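Mandelate racemase/muconate lactonizing enzyme/Enolase superfamily (Rhodobacter sphaeroides, PDB 2HZG) belongs to the enolase superfamily and pairs an enolase-type N-terminal domain with a TIM-barrel-like domain that holds a bound sodium ion. Local coordinates at residues G169-G174 with A180-A185; A210-L215 with A242-R247; H264-G269 with A291-A296. All blocks are in the same frame, centred on the assembly; numbering follows the deposited sequence.

Overall arrangement
The three contacts lie in series along the barrel domain, all in the helices and loops that connect the strands of the parallel eight-stranded sheet. Contact 1 belongs to the loop and helix 176-190 that follow strand 163-167. Contact 2 joins helix 208-212 and the start of helix 215-220 to the loop after helix 235-242, and contact 3 pairs helix 259-268 with helix 284-297. Contacts 1 and 2 have centres about 16 Å apart and meet through Gly174 and Arg214. Contact 3 is centred about 21 Å from contact 2, though their nearest atoms come within about 4 Å without touching, and 29 Å from contact 1. Contact 1 fixes a loop to the helix that follows it, while contacts 2 and 3 join pieces of chain further apart in sequence.

Contact 1: residues G169-G174 with A180-A185. With NA (sodium ion), chain D.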
# COMPACT_ATOMS: atom_id res chain seq x y z
N GLY A 169 2.77 4.43 -22.86
CA GLY A 169 3.67 4.28 -24.01
C GLY A 169 4.91 5.13 -23.73
O GLY A 169 5.45 5.10 -22.62
N PRO A 170 5.38 5.90 -24.73
CA PRO A 170 6.59 6.73 -24.49
C PRO A 170 6.36 8.09 -23.84
O PRO A 170 7.33 8.86 -23.69
CB PRO A 170 7.16 6.93 -25.90
CG PRO A 170 5.96 6.86 -26.82
CD PRO A 170 4.91 5.99 -26.13
N ILE A 171 5.13 8.42 -23.46
CA ILE A 171 4.84 9.77 -23.02
C ILE A 171 5.67 10.10 -21.76
O ILE A 171 5.85 9.24 -20.89
CB ILE A 171 3.30 10.03 -22.83
CG1 ILE A 171 2.95 11.51 -23.08
CG2 ILE A 171 2.78 9.45 -21.50
CD1 ILE A 171 3.12 11.95 -24.58
N GLY A 172 6.22 11.31 -21.73
CA GLY A 172 7.00 11.81 -20.61
C GLY A 172 8.34 11.15 -20.38
O GLY A 172 9.05 11.54 -19.47
N ARG A 173 8.70 10.16 -21.20
CA ARG A 173 9.94 9.40 -21.00
C ARG A 173 11.20 10.13 -21.47
O ARG A 173 12.31 9.82 -21.02
CB ARG A 173 9.87 8.02 -21.67
CG ARG A 173 8.76 7.13 -21.12
CD ARG A 173 8.94 5.66 -21.50
NE ARG A 173 9.87 5.00 -20.60
CZ ARG A 173 9.54 4.50 -19.41
NH1 ARG A 173 8.28 4.57 -18.97
NH2 ARG A 173 10.47 3.91 -18.66
N GLY A 174 11.01 11.08 -22.37
CA GLY A 174 12.12 11.83 -22.98
C GLY A 174 11.84 13.32 -22.93
O GLY A 174 11.50 13.88 -21.87
N ALA A 180 5.14 16.66 -27.22
CA ALA A 180 4.36 17.56 -28.07
C ALA A 180 3.94 16.88 -29.39
O ALA A 180 2.79 17.00 -29.78
CB ALA A 180 5.12 18.90 -28.34
N ASP A 181 4.86 16.17 -30.02
CA ASP A 181 4.58 15.45 -31.27
C ASP A 181 3.47 14.41 -31.08
O ASP A 181 2.55 14.31 -31.89
CB ASP A 181 5.85 14.77 -31.77
CG ASP A 181 6.88 15.76 -32.37
OD1 ASP A 181 6.53 16.94 -32.62
OD2 ASP A 181 8.03 15.36 -32.57
N GLN A 182 3.54 13.68 -29.97
CA GLN A 182 2.54 12.67 -29.62
C GLN A 182 1.16 13.27 -29.37
O GLN A 182 0.16 12.79 -29.87
CB GLN A 182 3.01 11.88 -28.38
CG GLN A 182 4.12 10.90 -28.64
CD GLN A 182 3.61 9.60 -29.30
OE1 GLN A 182 2.43 9.48 -29.63
NE2 GLN A 182 4.50 8.64 -29.47
N ILE A 183 1.13 14.33 -28.57
CA ILE A 183 -0.12 14.96 -28.14
C ILE A 183 -0.80 15.66 -29.31
O ILE A 183 -2.02 15.58 -29.47
CB ILE A 183 0.15 15.91 -26.92
CG1 ILE A 183 0.54 15.08 -25.68
CG2 ILE A 183 -1.06 16.78 -26.61
CD1 ILE A 183 1.22 15.89 -24.54
N MET A 184 -0.00 16.35 -30.12
CA MET A 184 -0.52 17.00 -31.33
C MET A 184 -1.05 16.00 -32.35
O MET A 184 -2.07 16.25 -32.99
CB MET A 184 0.56 17.88 -31.96
CG MET A 184 0.91 19.12 -31.12
SD MET A 184 -0.55 20.11 -30.73
CE MET A 184 -0.04 20.78 -29.15
N ALA A 185 -0.38 14.86 -32.47
CA ALA A 185 -0.83 13.76 -33.34
C ALA A 185 -2.17 13.17 -32.85
O ALA A 185 -3.07 12.94 -33.65
CB ALA A 185 0.24 12.68 -33.46
NA NA D . 12.39 14.01 -19.73
O HOH W 1 10.41 13.62 -18.60
O HOH W 2 13.33 11.92 -19.23
O HOH W 3 14.52 14.76 -20.88
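Ile171 sets CG1 roughly anti to the backbone N (chi1 -151°), and from there the branch carries CD1 from the loop after barrel strand 163-167 across to helix 176-190. Gln182 answers from that helix with CG anti to its carbonyl carbon and a bend at chi2 (-78°), which brings NE2 beside the Pro170 ring. The result is a small apolar junction: Ile171 CD1 lies 3.8 Å from Gln182 CB, and it also reaches the flank of Ile183, with CD1 to Ile183 CG1 at 4.2 Å. Beside it the side chains of Gln182 and Pro170 cross at about a right angle, NE2 coming within 3.5 Å of Pro170 CG. No hydrogen bond spans the two segments. The polar end of Gln182 is satisfied elsewhere, by Thr149 at OE1 and by the carbonyl of Gly143 at NE2, while its aliphatic part does the packing. The loop is shaped by a type II turn from Pro170 to Arg173, closed by Arg173 N to Pro170 O at 3.1 Å. Gly172 takes the third position with the positive phi (69°) that this turn favours, and its N is hydrogen-bonded to Asp179. Just beyond, a sodium ion sits 2.3 Å from Gly174 O, and three waters are its other ligands in the model; it is not the ion bound by Asp199, Glu227 and Glu254. Two of the waters also donate to the loop, one to Gly172 O at 2.6 Å, the other to Arg173 O. The Gly174 carbonyl also accepts a hydrogen bond from Arg214, which would probably polarise it further. The chemistry implies a division of labour: apolar packing and a doubly anchored amide fix the loop against its helix, while backbone oxygens, directly and through water, hold the ion.

Contact 2: residues A210-L215 with A242-R247; sequences AAAARL and AGRGAR
This is a partly buried, mainly apolar contact on the outer layer of the barrel, where the break between helix 208-212 and helix 215-220 meets the loop leading from helix 235-242 into strand 249-252. Leu215 is at its centre, touching both Arg244 and Ala246. With CG beside the backbone N and chi2 near 173°, both methyls face the loop. CD1 lies 3.9 Å from Arg244 CB, and CD2 is likewise 3.9 Å from Ala246 CB, so the isobutyl group spans the two loop residues on either side of Gly245 in sequence. The leucine and arginine side chains cross at about a right angle. Further along, Arg244 bends at both chi2 and chi3, and one face of its guanidinium comes over the methyl of Ala212, with NH2 to Ala212 CB at 3.5 Å. The charge itself is answered by a salt bridge to Glu209, one turn earlier on the same helix as Ala212, which ties the group over that methyl. Gly245 leaves the helical conformation with positive phi (86°), turning the chain before Ala246. Across the contact a type I turn from Ala212 to Leu215 provides the kink, with Leu215 N to Ala212 O at 3.0 Å. Arg214 reaches back to the preceding helical turn, NH1 donating to Ala210 O at 2.9 Å from above the carbonyl plane, while NE forms a salt bridge with Asp179 and NH2 a hydrogen bond with Gly174 O. Leu241 of helix 235-242 touches both Ala212 and Leu215. The segments belong to the helices and connecting loops around the parallel strands of the TIM-barrel-like domain, a fold of the enolase superfamily.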
# COMPACT_ATOMS: atom_id res chain seq x y z
N ALA A 210 9.56 19.35 -14.65
CA ALA A 210 9.42 18.50 -15.85
C ALA A 210 7.96 18.38 -16.31
O ALA A 210 7.67 18.48 -17.49
CB ALA A 210 10.02 17.12 -15.62
N ALA A 211 7.05 18.19 -15.35
CA ALA A 211 5.61 18.13 -15.65
C ALA A 211 5.09 19.48 -16.15
O ALA A 211 4.36 19.55 -17.15
CB ALA A 211 4.83 17.67 -14.41
N ALA A 212 5.47 20.54 -15.44
CA ALA A 212 5.03 21.89 -15.78
C ALA A 212 5.44 22.24 -17.20
O ALA A 212 4.72 22.97 -17.87
CB ALA A 212 5.59 22.94 -14.78
N ALA A 213 6.56 21.69 -17.67
CA ALA A 213 7.09 22.02 -19.00
C ALA A 213 6.18 21.52 -20.15
O ALA A 213 6.30 21.97 -21.30
CB ALA A 213 8.52 21.44 -19.16
N ARG A 214 5.28 20.58 -19.82
CA ARG A 214 4.29 20.06 -20.78
C ARG A 214 3.00 20.85 -20.79
O ARG A 214 2.17 20.63 -21.64
CB ARG A 214 3.92 18.60 -20.45
CG ARG A 214 4.83 17.56 -21.01
CD ARG A 214 6.14 17.41 -20.20
NE ARG A 214 7.02 16.43 -20.83
CZ ARG A 214 8.30 16.23 -20.53
NH1 ARG A 214 8.89 16.95 -19.58
NH2 ARG A 214 8.98 15.29 -21.17
N LEU A 215 2.81 21.75 -19.84
CA LEU A 215 1.54 22.44 -19.76
C LEU A 215 1.15 23.29 -21.01
O LEU A 215 -0.02 23.26 -21.43
CB LEU A 215 1.42 23.24 -18.45
CG LEU A 215 1.37 22.47 -17.11
CD1 LEU A 215 1.41 23.43 -15.93
CD2 LEU A 215 0.12 21.58 -17.03
N ALA A 242 -1.00 22.06 -10.30
CA ALA A 242 -2.32 22.65 -10.48
C ALA A 242 -2.32 24.18 -10.27
O ALA A 242 -3.20 24.85 -10.79
CB ALA A 242 -3.32 22.00 -9.53
N GLY A 243 -1.34 24.70 -9.53
CA GLY A 243 -1.28 26.14 -9.26
C GLY A 243 -0.53 26.96 -10.30
O GLY A 243 -0.39 28.17 -10.15
N ARG A 244 -0.04 26.32 -11.35
CA ARG A 244 0.71 27.01 -12.39
C ARG A 244 -0.17 27.76 -13.39
O ARG A 244 0.34 28.42 -14.29
CB ARG A 244 1.66 26.05 -13.12
CG ARG A 244 2.55 25.29 -12.19
CD ARG A 244 3.60 26.18 -11.54
NE ARG A 244 4.81 26.09 -12.33
CZ ARG A 244 5.93 25.52 -11.93
NH1 ARG A 244 6.05 25.02 -10.70
NH2 ARG A 244 6.96 25.48 -12.76
N GLY A 245 -1.48 27.65 -13.26
CA GLY A 245 -2.38 28.47 -14.07
C GLY A 245 -2.77 27.96 -15.46
O GLY A 245 -3.43 28.67 -16.21
N ALA A 246 -2.41 26.71 -15.78
CA ALA A 246 -2.79 26.11 -17.07
C ALA A 246 -4.29 25.86 -17.14
O ALA A 246 -4.97 25.84 -16.11
CB ALA A 246 -2.01 24.83 -17.32
N ARG A 247 -4.84 25.69 -18.34
CA ARG A 247 -6.26 25.38 -18.47
C ARG A 247 -6.51 23.88 -18.21
O ARG A 247 -7.51 23.52 -17.61
CB ARG A 247 -6.82 25.76 -19.85
CG ARG A 247 -6.73 27.27 -20.20
CD ARG A 247 -7.62 27.60 -21.43
NE ARG A 247 -7.66 26.45 -22.32
CZ ARG A 247 -6.84 26.26 -23.36
NH1 ARG A 247 -5.93 27.18 -23.67
NH2 ARG A 247 -6.95 25.13 -24.09

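Contact 3: residues H264-G269 with A291-A296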
# COMPACT_ATOMS: atom_id res chain seq x y z
N HIS A 264 -7.54 12.40 0.27
CA HIS A 264 -6.36 13.26 0.36
C HIS A 264 -5.98 13.90 -0.96
O HIS A 264 -5.61 15.08 -1.01
CB HIS A 264 -5.17 12.50 0.93
CG HIS A 264 -5.37 12.05 2.35
ND1 HIS A 264 -4.60 11.07 2.94
CD2 HIS A 264 -6.25 12.45 3.29
CE1 HIS A 264 -5.00 10.88 4.18
NE2 HIS A 264 -6.01 11.70 4.42
N LEU A 265 -6.07 13.12 -2.04
CA LEU A 265 -5.84 13.68 -3.38
C LEU A 265 -6.83 14.80 -3.68
O LEU A 265 -6.42 15.86 -4.18
CB LEU A 265 -5.91 12.58 -4.46
CG LEU A 265 -5.49 13.02 -5.87
CD1 LEU A 265 -4.02 13.45 -5.95
CD2 LEU A 265 -5.77 11.85 -6.81
N MET A 266 -8.11 14.61 -3.36
CA MET A 266 -9.09 15.71 -3.54
C MET A 266 -8.80 16.91 -2.65
O MET A 266 -8.84 18.05 -3.11
CB MET A 266 -10.52 15.24 -3.32
CG MET A 266 -10.95 14.20 -4.34
SD MET A 266 -12.69 13.75 -4.15
CE MET A 266 -12.63 12.69 -2.71
N ASP A 267 -8.49 16.65 -1.38
CA ASP A 267 -8.29 17.73 -0.42
C ASP A 267 -6.95 18.46 -0.50
O ASP A 267 -6.91 19.65 -0.26
CB ASP A 267 -8.57 17.27 1.01
CG ASP A 267 -10.06 17.04 1.25
OD1 ASP A 267 -10.88 17.59 0.48
OD2 ASP A 267 -10.40 16.28 2.16
N TYR A 268 -5.87 17.75 -0.83
CA TYR A 268 -4.54 18.37 -0.90
C TYR A 268 -3.95 18.45 -2.32
O TYR A 268 -3.05 19.24 -2.57
CB TYR A 268 -3.59 17.62 0.03
CG TYR A 268 -4.10 17.59 1.46
CD1 TYR A 268 -4.04 18.74 2.26
CD2 TYR A 268 -4.66 16.44 2.01
CE1 TYR A 268 -4.51 18.74 3.56
CE2 TYR A 268 -5.15 16.42 3.32
CZ TYR A 268 -5.06 17.59 4.09
OH TYR A 268 -5.52 17.63 5.39
N GLY A 269 -4.45 17.63 -3.24
CA GLY A 269 -3.83 17.52 -4.56
C GLY A 269 -4.35 18.51 -5.56
O GLY A 269 -3.76 18.67 -6.62
N ALA A 291 -17.24 8.67 -4.12
CA ALA A 291 -18.23 9.40 -4.91
C ALA A 291 -19.07 10.39 -4.08
O ALA A 291 -19.26 11.54 -4.50
CB ALA A 291 -19.13 8.41 -5.69
N ASP A 292 -19.53 9.95 -2.90
CA ASP A 292 -20.21 10.83 -1.94
C ASP A 292 -19.29 12.01 -1.55
O ASP A 292 -19.72 13.17 -1.53
CB ASP A 292 -20.59 10.07 -0.65
CG ASP A 292 -21.61 8.93 -0.87
OD1 ASP A 292 -22.21 8.80 -1.96
OD2 ASP A 292 -21.81 8.15 0.09
N ALA A 293 -18.02 11.70 -1.24
CA ALA A 293 -17.06 12.73 -0.84
C ALA A 293 -16.76 13.69 -2.00
O ALA A 293 -16.64 14.89 -1.79
CB ALA A 293 -15.78 12.10 -0.25
N ALA A 294 -16.67 13.16 -3.22
CA ALA A 294 -16.49 13.99 -4.40
C ALA A 294 -17.70 14.91 -4.61
O ALA A 294 -17.55 16.10 -4.87
CB ALA A 294 -16.22 13.10 -5.64
N GLN A 295 -18.91 14.35 -4.49
CA GLN A 295 -20.14 15.15 -4.55
C GLN A 295 -20.14 16.29 -3.55
O GLN A 295 -20.45 17.43 -3.90
CB GLN A 295 -21.37 14.26 -4.30
CG GLN A 295 -21.76 13.38 -5.48
CD GLN A 295 -22.39 14.17 -6.61
OE1 GLN A 295 -23.56 14.51 -6.55
NE2 GLN A 295 -21.61 14.47 -7.64
N ALA A 296 -19.78 16.00 -2.29
CA ALA A 296 -19.69 17.05 -1.26
C ALA A 296 -18.72 18.18 -1.66
O ALA A 296 -18.93 19.35 -1.29
CB ALA A 296 -19.29 16.45 0.05
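Two neighbouring helices of the barrel's outer layer, 259-268 and 284-297, pack together here through one methionine set against alanines. Strand 273-276 lies between them in the chain, and its Ile274 touches both Met266 and Ala294. Met266 starts with CG beside its backbone N and runs on extended through chi2 (-176°), which carries the sulfur across to the facing helix. There SD settles 3.8 Å from Ala294 CA and 3.9 Å from Ala294 CB. A bend at chi3 (-76°) then turns the terminal methyl toward Ala293, CE lying 4.0 Å from Ala293 CB. The side chain thus meets two consecutive residues, and the small alanines let it come close to the helix backbone, with CE 4.1 Å from Ala294 N. Ile271, Val290 and Ile299 add to the apolar surroundings of the methionine. At the margin Arg297 links the helices through a salt bridge with Asp267; its hydrogen bond to the carbonyl of Ala293 stays within its own helix. The far side of helix 259-268 faces the second subunit, where Tyr268 stacks on Tyr268 of that neighbouring chain. The chemistry between the two segments is therefore dispersion at a buried centre, a flexible thioether fitted to alanine-sized surfaces, with the charged tie left to Arg297, just past Ala296.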